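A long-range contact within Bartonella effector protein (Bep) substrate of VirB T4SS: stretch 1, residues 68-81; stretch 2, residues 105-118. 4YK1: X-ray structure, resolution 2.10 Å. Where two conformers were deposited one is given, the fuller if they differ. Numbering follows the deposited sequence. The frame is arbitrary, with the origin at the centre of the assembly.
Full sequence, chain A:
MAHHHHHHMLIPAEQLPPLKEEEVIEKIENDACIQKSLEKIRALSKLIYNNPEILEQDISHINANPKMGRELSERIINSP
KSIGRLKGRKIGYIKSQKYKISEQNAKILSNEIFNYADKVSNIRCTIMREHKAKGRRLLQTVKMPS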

HETATM    1  N   MSE A  68      -2.960   4.730  -6.653  0.62 40.35           N
HETATM    2  CA  MSE A  68      -1.631   5.325  -6.822  0.62 38.31           C
HETATM    3  C   MSE A  68      -0.511   4.290  -6.722  0.62 36.77           C
HETATM    4  O   MSE A  68       0.639   4.553  -7.096  0.62 30.85           O
ATOM      5  N   GLY A  69      -0.840   3.107  -6.216  1.00 35.33           N
ATOM      6  CA  GLY A  69       0.141   2.033  -6.131  1.00 32.39           C
ATOM      7  C   GLY A  69       0.450   1.442  -7.501  1.00 29.94           C
ATOM      8  O   GLY A  69       1.596   1.091  -7.787  1.00 30.99           O
ATOM      9  N   ARG A  70      -0.576   1.314  -8.337  1.00 27.84           N
ATOM     10  CA  ARG A  70      -0.398   0.813  -9.705  0.53 27.68           C
ATOM     11  C   ARG A  70       0.518   1.744 -10.476  1.00 27.77           C
ATOM     12  O   ARG A  70       1.450   1.308 -11.135  1.00 29.20           O
ATOM     13  N   GLU A  71       0.249   3.040 -10.378  1.00 27.18           N
ATOM     14  CA  GLU A  71       1.041   4.075 -11.045  1.00 29.97           C
ATOM     15  C   GLU A  71       2.488   4.096 -10.555  1.00 29.31           C
ATOM     16  O   GLU A  71       3.431   4.139 -11.366  1.00 25.05           O
ATOM     17  N   LEU A  72       2.685   4.055  -9.238  1.00 22.72           N
ATOM     18  CA  LEU A  72       4.043   3.986  -8.701  1.00 26.26           C
ATOM     19  C   LEU A  72       4.761   2.713  -9.141  1.00 26.57           C
ATOM     20  O   LEU A  72       5.952   2.752  -9.451  1.00 22.65           O
ATOM     21  N   SER A  73       4.074   1.573  -9.159  1.00 18.12           N
ATOM     22  CA  SER A  73       4.748   0.349  -9.596  0.66 23.33           C
ATOM     23  C   SER A  73       5.243   0.508 -11.038  1.00 25.35           C
ATOM     24  O   SER A  73       6.339   0.047 -11.376  1.00 21.85           O
ATOM     25  N   GLU A  74       4.456   1.179 -11.878  1.00 21.08           N
ATOM     26  CA  GLU A  74       4.839   1.401 -13.273  1.00 24.54           C
ATOM     27  C   GLU A  74       6.053   2.329 -13.380  1.00 26.25           C
ATOM     28  O   GLU A  74       6.947   2.114 -14.202  1.00 25.10           O
ATOM     29  N   ARG A  75       6.057   3.385 -12.579  1.00 22.52           N
ATOM     30  CA  ARG A  75       7.116   4.382 -12.669  1.00 25.10           C
ATOM     31  C   ARG A  75       8.446   3.803 -12.222  1.00 27.29           C
ATOM     32  O   ARG A  75       9.481   4.093 -12.817  1.00 23.40           O
ATOM     33  N   ILE A  76       8.412   2.955 -11.198  1.00 20.94           N
ATOM     34  CA  ILE A  76       9.625   2.319 -10.687  1.00 22.45           C
ATOM     35  C   ILE A  76      10.235   1.437 -11.753  1.00 26.72           C
ATOM     36  O   ILE A  76      11.437   1.442 -11.973  1.00 25.06           O
ATOM     37  N   ILE A  77       9.404   0.674 -12.438  1.00 20.67           N
ATOM     38  CA  ILE A  77       9.946  -0.222 -13.429  1.00 22.10           C
ATOM     39  C   ILE A  77      10.329   0.574 -14.683  1.00 24.42           C
ATOM     40  O   ILE A  77      11.304   0.223 -15.352  1.00 26.41           O
ATOM     41  N   ASN A  78       9.624   1.667 -14.976  1.00 23.22           N
ATOM     42  CA  ASN A  78       9.995   2.518 -16.116  1.00 26.65           C
ATOM     43  C   ASN A  78      11.412   3.077 -15.931  1.00 29.59           C
ATOM     44  O   ASN A  78      12.160   3.183 -16.885  1.00 27.09           O
ATOM     45  N   SER A  79      11.754   3.477 -14.705  1.00 23.92           N
ATOM     46  CA  SER A  79      13.095   4.007 -14.420  1.00 24.16           C
ATOM     47  C   SER A  79      13.352   3.988 -12.923  1.00 20.58           C
ATOM     48  O   SER A  79      12.986   4.918 -12.197  1.00 22.33           O
ATOM     49  N   PRO A  80      13.964   2.902 -12.442  1.00 19.27           N
ATOM     50  CA  PRO A  80      14.203   2.728 -11.012  1.00 20.35           C
ATOM     51  C   PRO A  80      14.969   3.904 -10.406  1.00 19.62           C
ATOM     52  O   PRO A  80      14.711   4.289  -9.272  1.00 20.36           O
ATOM     53  N   LYS A  81      15.871   4.496 -11.174  1.00 21.32           N
ATOM     54  CA  LYS A  81      16.693   5.569 -10.627  1.00 23.94           C
ATOM     55  C   LYS A  81      15.903   6.864 -10.425  1.00 26.76           C
ATOM     56  O   LYS A  81      16.415   7.782  -9.799  1.00 21.07           O
ATOM     57  N   ASN A 105      16.434  -6.081  -8.478  1.00 25.98           N
ATOM     58  CA  ASN A 105      15.616  -5.974  -7.278  1.00 24.86           C
ATOM     59  C   ASN A 105      14.540  -4.877  -7.405  1.00 31.66           C
ATOM     60  O   ASN A 105      13.484  -4.990  -6.794  1.00 28.22           O
ATOM     61  N   ALA A 106      14.810  -3.814  -8.169  1.00 22.34           N
ATOM     62  CA  ALA A 106      13.800  -2.772  -8.387  1.00 23.99           C
ATOM     63  C   ALA A 106      12.557  -3.333  -9.062  1.00 20.40           C
ATOM     64  O   ALA A 106      11.442  -2.890  -8.769  1.00 23.75           O
ATOM     65  N   LYS A 107      12.734  -4.303  -9.968  1.00 20.85           N
ATOM     66  CA  LYS A 107      11.581  -4.972 -10.587  1.00 21.80           C
ATOM     67  C   LYS A 107      10.750  -5.733  -9.558  1.00 27.53           C
ATOM     68  O   LYS A 107       9.511  -5.765  -9.634  1.00 23.96           O
ATOM     69  N   ILE A 108      11.441  -6.380  -8.624  1.00 26.07           N
ATOM     70  CA  ILE A 108      10.775  -7.114  -7.558  1.00 25.11           C
ATOM     71  C   ILE A 108      10.044  -6.118  -6.652  1.00 21.91           C
ATOM     72  O   ILE A 108       8.915  -6.358  -6.204  1.00 21.65           O
ATOM     73  N   LEU A 109      10.694  -4.990  -6.392  1.00 20.47           N
ATOM     74  CA  LEU A 109      10.076  -3.940  -5.596  1.00 23.72           C
ATOM     75  C   LEU A 109       8.821  -3.401  -6.280  1.00 25.05           C
ATOM     76  O   LEU A 109       7.781  -3.207  -5.640  1.00 20.81           O
ATOM     77  N   SER A 110       8.924  -3.150  -7.583  1.00 21.93           N
ATOM     78  CA  SER A 110       7.779  -2.679  -8.357  1.00 21.70           C
ATOM     79  C   SER A 110       6.622  -3.649  -8.219  1.00 25.12           C
ATOM     80  O   SER A 110       5.488  -3.252  -7.958  1.00 23.61           O
ATOM     81  N   ASN A 111       6.917  -4.934  -8.387  1.00 22.15           N
ATOM     82  CA  ASN A 111       5.897  -5.975  -8.238  1.00 22.74           C
ATOM     83  C   ASN A 111       5.270  -5.971  -6.831  1.00 25.68           C
ATOM     84  O   ASN A 111       4.048  -6.087  -6.671  1.00 24.25           O
ATOM     85  N   GLU A 112       6.109  -5.809  -5.809  1.00 25.66           N
ATOM     86  CA  GLU A 112       5.624  -5.835  -4.421  1.00 26.03           C
ATOM     87  C   GLU A 112       4.727  -4.632  -4.119  1.00 27.00           C
ATOM     88  O   GLU A 112       3.718  -4.762  -3.438  1.00 28.13           O
ATOM     89  N   ILE A 113       5.086  -3.464  -4.638  1.00 24.24           N
ATOM     90  CA  ILE A 113       4.231  -2.274  -4.529  1.00 21.57           C
ATOM     91  C   ILE A 113       2.864  -2.531  -5.186  1.00 26.44           C
ATOM     92  O   ILE A 113       1.826  -2.160  -4.639  1.00 24.10           O
ATOM     93  N   PHE A 114       2.862  -3.138  -6.370  1.00 22.34           N
ATOM     94  CA  PHE A 114       1.594  -3.457  -7.029  1.00 23.12           C
ATOM     95  C   PHE A 114       0.768  -4.394  -6.145  1.00 24.06           C
ATOM     96  O   PHE A 114      -0.435  -4.196  -5.956  1.00 25.55           O
ATOM     97  N   ASN A 115       1.407  -5.427  -5.614  1.00 23.19           N
ATOM     98  CA  ASN A 115       0.677  -6.389  -4.779  1.00 30.89           C
ATOM     99  C   ASN A 115       0.188  -5.765  -3.472  1.00 27.38           C
ATOM    100  O   ASN A 115      -0.909  -6.071  -2.999  1.00 27.57           O
ATOM    101  N   TYR A 116       1.013  -4.898  -2.891  1.00 25.80           N
ATOM    102  CA  TYR A 116       0.648  -4.168  -1.685  1.00 24.41           C
ATOM    103  C   TYR A 116      -0.620  -3.349  -1.926  1.00 30.73           C
ATOM    104  O   TYR A 116      -1.541  -3.354  -1.104  1.00 28.82           O
ATOM    105  N   ALA A 117      -0.665  -2.636  -3.046  1.00 24.10           N
ATOM    106  CA  ALA A 117      -1.817  -1.787  -3.348  1.00 24.73           C
ATOM    107  C   ALA A 117      -3.084  -2.612  -3.530  1.00 27.92           C
ATOM    108  O   ALA A 117      -4.164  -2.165  -3.167  1.00 29.56           O
ATOM    109  N   ASP A 118      -2.958  -3.801  -4.121  1.00 25.81           N
ATOM    110  CA  ASP A 118      -4.117  -4.694  -4.276  1.00 30.79           C
ATOM    111  C   ASP A 118      -4.664  -5.123  -2.913  1.00 28.08           C
ATOM    112  O   ASP A 118      -5.879  -5.213  -2.721  1.00 29.83           O
TER

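Two helices, 68-78 and 105-118, run almost exactly antiparallel, at 175°, with axes only 8.1 Å apart. Where the CA atoms come nearest the residues are small: Ser-110 opposite Ser-73 and Ala-117 opposite Gly-69. Ala-106, also small, meets Pro-80 at wider spacing.

Ala-106 points toward stretch 1 and takes its end of the contact, where stretch 1 has left its helix at Ser-79. Its CB lies 3.6 Å from Pro-80 CB, and its carbonyl O is 3.6 Å from Ile-76 CG2, so the proline and the isoleucine both close over this small residue. One position on, Lys-107 leaves sideways with chi1 m and the next two angles t. Its aliphatic part does the packing: CG sits 3.9 Å from Ile-77 CD1, an exposed margin where Ile-77, chi1 t, brings its end nearer. Ile-108 points away and contributes nothing here.

Ser-110 is the polar centre. The CA atoms of Ser-110 and Ser-73 are 4.5 Å apart, and the Ser-110 side chain, chi1 t, points in and donates a hydrogen bond from OG to Ser-73 O at 2.6 Å. That same carbonyl receives only a weak helical bond from Ile-77 N, at 3.3 Å, so the serine reaches an acceptor already engaged within its own helix. Ser-110 CB also meets Ile-76 CG2 at 4.0 Å, giving the residue an apolar contact beside its polar one. Asn-111 and Glu-112 turn away.

Ile-113, m at both chi angles, is the knob of the interface, seated among Gly-69, Leu-72, Ser-73 and Ile-76. Its CG2 lies 3.5 Å from Gly-69 O and 4.1 Å from Leu-72 CD2, while its CG1 is 4.2 Å from CD1 of Ile-76, whose chi1 is m and chi2 t.

Phe-114 starts sideways, but with chi1 t its ring comes nearer. The ring presents its edge to stretch 1: CE1 lies 3.6 Å from Arg-70 CZ, over one face of the guanidinium, and CD1 is 3.9 Å from Ser-73 OG. That hydroxyl, with chi1 p, is turned back to its own helix, donating to Arg-70 O at 2.7 Å.

Ala-117 gives the clearest rule. Its CB rests 3.8 Å from Gly-69 CA, and an ideal CB built on Gly-69 would fall 2.3 Å from Ala-117 CB, a clash. At this level the pairing of glycine with alanine lets the backbones stand 5.1 Å apart, CA of Gly-69 to CA of Ala-117.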

HETATM    1  CB  MSE A  68      -1.409   6.432  -5.784  0.62 46.68           C
HETATM    2  CG  MSE A  68      -1.511   7.846  -6.351  0.62 61.32           C
HETATM    3 SE   MSE A  68      -1.794   9.229  -4.990  0.62 98.43          SE
HETATM    4  CE  MSE A  68      -3.297  10.172  -5.794  0.62 99.94           C
ATOM      5  CB  ARG A  70      -1.728   0.688 -10.462  0.53 31.00           C
ATOM      6  CG  ARG A  70      -1.513   0.372 -11.957  0.53 33.90           C
ATOM      7  CD  ARG A  70      -2.795   0.369 -12.793  0.53 43.66           C
ATOM      8  NE  ARG A  70      -3.680  -0.741 -12.459  0.53 49.03           N
ATOM      9  CZ  ARG A  70      -3.542  -1.982 -12.921  0.53 45.02           C
ATOM     10  NH1 ARG A  70      -4.401  -2.921 -12.550  0.53 29.72           N
ATOM     11  NH2 ARG A  70      -2.538  -2.287 -13.740  0.53 41.09           N
ATOM     12  CB  GLU A  71       0.370   5.439 -10.837  1.00 33.19           C
ATOM     13  CG  GLU A  71       1.225   6.664 -11.093  1.00 46.54           C
ATOM     14  CD  GLU A  71       0.461   7.972 -10.803  1.00 62.97           C
ATOM     15  OE1 GLU A  71       0.818   8.674  -9.825  1.00 59.71           O
ATOM     16  OE2 GLU A  71      -0.496   8.288 -11.556  1.00 49.78           O
ATOM     17  CB  LEU A  72       4.052   4.064  -7.170  1.00 26.99           C
ATOM     18  CG  LEU A  72       5.449   4.008  -6.517  1.00 31.68           C
ATOM     19  CD1 LEU A  72       6.369   5.194  -6.939  1.00 22.35           C
ATOM     20  CD2 LEU A  72       5.324   3.985  -5.004  1.00 31.06           C
ATOM     21  CB  SER A  73       3.836  -0.872  -9.483  0.66 22.02           C
ATOM     22  OG  SER A  73       2.908  -0.925 -10.556  0.66 22.95           O
ATOM     23  CB  GLU A  74       3.669   1.996 -14.082  1.00 22.57           C
ATOM     24  CG  GLU A  74       2.540   1.003 -14.354  1.00 35.22           C
ATOM     25  CD  GLU A  74       1.240   1.671 -14.842  1.00 52.95           C
ATOM     26  OE1 GLU A  74       1.254   2.869 -15.210  1.00 57.70           O
ATOM     27  OE2 GLU A  74       0.193   0.986 -14.856  1.00 54.43           O
ATOM     28  CB  ARG A  75       6.741   5.616 -11.849  1.00 23.36           C
ATOM     29  CG  ARG A  75       5.626   6.429 -12.536  1.00 23.18           C
ATOM     30  CD  ARG A  75       5.204   7.633 -11.721  1.00 24.07           C
ATOM     31  NE  ARG A  75       4.073   8.326 -12.339  1.00 25.94           N
ATOM     32  CZ  ARG A  75       3.442   9.351 -11.782  1.00 36.33           C
ATOM     33  NH1 ARG A  75       3.841   9.820 -10.602  1.00 34.31           N
ATOM     34  NH2 ARG A  75       2.422   9.915 -12.405  1.00 32.96           N
ATOM     35  CB  ILE A  76       9.342   1.498  -9.422  1.00 23.44           C
ATOM     36  CG1 ILE A  76       9.005   2.416  -8.252  1.00 24.36           C
ATOM     37  CG2 ILE A  76      10.540   0.563  -9.085  1.00 23.34           C
ATOM     38  CD1 ILE A  76       8.485   1.635  -7.031  1.00 25.06           C
ATOM     39  CB  ILE A  77       8.970  -1.389 -13.703  1.00 30.62           C
ATOM     40  CG1 ILE A  77       9.714  -2.576 -14.304  1.00 45.24           C
ATOM     41  CG2 ILE A  77       7.827  -0.967 -14.575  1.00 38.51           C
ATOM     42  CD1 ILE A  77       9.268  -3.899 -13.741  1.00 40.42           C
ATOM     43  CB  ASN A  78       9.055   3.709 -16.298  1.00 22.58           C
ATOM     44  CG  ASN A  78       7.706   3.344 -16.854  1.00 31.85           C
ATOM     45  OD1 ASN A  78       7.505   2.272 -17.419  1.00 28.71           O
ATOM     46  ND2 ASN A  78       6.765   4.282 -16.734  1.00 28.36           N
ATOM     47  CB  SER A  79      13.257   5.431 -14.984  1.00 27.27           C
ATOM     48  OG  SER A  79      14.609   5.872 -14.866  1.00 26.55           O
ATOM     49  CB  PRO A  80      15.030   1.438 -10.958  1.00 25.47           C
ATOM     50  CG  PRO A  80      14.533   0.661 -12.147  1.00 21.60           C
ATOM     51  CD  PRO A  80      14.373   1.722 -13.225  1.00 19.85           C
ATOM     52  CB  LYS A  81      17.904   5.842 -11.531  1.00 16.83           C
ATOM     53  CG  LYS A  81      17.580   6.567 -12.796  1.00 17.38           C
ATOM     54  CD  LYS A  81      18.860   6.792 -13.606  1.00 26.69           C
ATOM     55  CE  LYS A  81      18.562   7.620 -14.835  1.00 34.01           C
ATOM     56  NZ  LYS A  81      19.784   7.855 -15.667  1.00 38.81           N
ATOM     57  CB  ASN A 105      16.483  -5.699  -6.044  1.00 28.22           C
ATOM     58  CG  ASN A 105      17.055  -6.966  -5.433  1.00 33.58           C
ATOM     59  OD1 ASN A 105      16.407  -8.012  -5.419  1.00 37.65           O
ATOM     60  ND2 ASN A 105      18.271  -6.871  -4.910  1.00 29.71           N
ATOM     61  CB  ALA A 106      14.372  -1.616  -9.214  1.00 24.05           C
ATOM     62  CB  LYS A 107      12.024  -5.943 -11.693  1.00 22.78           C
ATOM     63  CG  LYS A 107      12.763  -5.264 -12.838  1.00 28.09           C
ATOM     64  CD  LYS A 107      12.975  -6.223 -13.985  1.00 34.15           C
ATOM     65  CE  LYS A 107      13.389  -5.485 -15.242  1.00 50.93           C
ATOM     66  NZ  LYS A 107      14.760  -4.966 -15.102  1.00 50.84           N
ATOM     67  CB  ILE A 108      11.783  -7.963  -6.758  1.00 27.99           C
ATOM     68  CG1 ILE A 108      12.417  -9.021  -7.671  1.00 33.29           C
ATOM     69  CG2 ILE A 108      11.078  -8.660  -5.575  1.00 32.55           C
ATOM     70  CD1 ILE A 108      13.600  -9.748  -7.033  1.00 36.45           C
ATOM     71  CB  LEU A 109      11.083  -2.815  -5.341  1.00 21.73           C
ATOM     72  CG  LEU A 109      10.532  -1.582  -4.613  1.00 27.63           C
ATOM     73  CD1 LEU A 109       9.920  -1.931  -3.238  1.00 25.55           C
ATOM     74  CD2 LEU A 109      11.609  -0.486  -4.479  1.00 20.95           C
ATOM     75  CB  SER A 110       8.142  -2.512  -9.839  1.00 22.49           C
ATOM     76  OG  SER A 110       6.964  -2.351 -10.626  1.00 23.67           O
ATOM     77  CB  ASN A 111       6.528  -7.328  -8.545  1.00 28.66           C
ATOM     78  CG  ASN A 111       5.503  -8.434  -8.686  1.00 37.01           C
ATOM     79  OD1 ASN A 111       5.600  -9.468  -8.034  1.00 44.43           O
ATOM     80  ND2 ASN A 111       4.525  -8.223  -9.537  1.00 25.49           N
ATOM     81  CB  GLU A 112       6.803  -5.880  -3.440  1.00 27.21           C
ATOM     82  CG  GLU A 112       6.403  -6.179  -2.006  1.00 35.24           C
ATOM     83  CD  GLU A 112       5.744  -7.545  -1.849  1.00 46.38           C
ATOM     84  OE1 GLU A 112       6.129  -8.501  -2.572  1.00 39.23           O
ATOM     85  OE2 GLU A 112       4.828  -7.653  -1.005  1.00 48.33           O
ATOM     86  CB  ILE A 113       4.897  -1.048  -5.166  1.00 26.96           C
ATOM     87  CG1 ILE A 113       6.122  -0.597  -4.338  1.00 29.68           C
ATOM     88  CG2 ILE A 113       3.887   0.105  -5.303  1.00 22.79           C
ATOM     89  CD1 ILE A 113       5.755  -0.055  -2.975  1.00 33.53           C
ATOM     90  CB  PHE A 114       1.807  -4.106  -8.398  1.00 24.03           C
ATOM     91  CG  PHE A 114       0.521  -4.343  -9.133  1.00 25.30           C
ATOM     92  CD1 PHE A 114      -0.039  -3.342  -9.911  1.00 26.40           C
ATOM     93  CD2 PHE A 114      -0.160  -5.554  -9.001  1.00 26.14           C
ATOM     94  CE1 PHE A 114      -1.244  -3.547 -10.570  1.00 33.61           C
ATOM     95  CE2 PHE A 114      -1.374  -5.762  -9.646  1.00 30.44           C
ATOM     96  CZ  PHE A 114      -1.916  -4.761 -10.434  1.00 34.36           C
ATOM     97  CB  ASN A 115       1.548  -7.610  -4.485  1.00 29.41           C
ATOM     98  CG  ASN A 115       1.787  -8.444  -5.718  1.00 29.01           C
ATOM     99  OD1 ASN A 115       1.084  -8.293  -6.720  1.00 27.95           O
ATOM    100  ND2 ASN A 115       2.761  -9.340  -5.654  1.00 29.69           N
ATOM    101  CB  TYR A 116       1.802  -3.258  -1.233  1.00 21.97           C
ATOM    102  CG  TYR A 116       1.510  -2.470   0.035  1.00 34.42           C
ATOM    103  CD1 TYR A 116       0.815  -1.263  -0.016  1.00 30.51           C
ATOM    104  CD2 TYR A 116       1.934  -2.935   1.285  1.00 28.76           C
ATOM    105  CE1 TYR A 116       0.547  -0.538   1.135  1.00 26.65           C
ATOM    106  CE2 TYR A 116       1.668  -2.210   2.449  1.00 30.18           C
ATOM    107  CZ  TYR A 116       0.964  -1.023   2.361  1.00 28.68           C
ATOM    108  OH  TYR A 116       0.693  -0.290   3.490  1.00 32.96           O
ATOM    109  CB  ALA A 117      -1.563  -0.945  -4.597  1.00 25.83           C
ATOM    110  CB  ASP A 118      -3.745  -5.930  -5.096  1.00 27.88           C
ATOM    111  CG  ASP A 118      -4.893  -6.936  -5.205  1.00 41.90           C
ATOM    112  OD1 ASP A 118      -5.691  -6.799  -6.151  1.00 31.10           O
ATOM    113  OD2 ASP A 118      -4.996  -7.857  -4.355  1.00 44.41           O
TER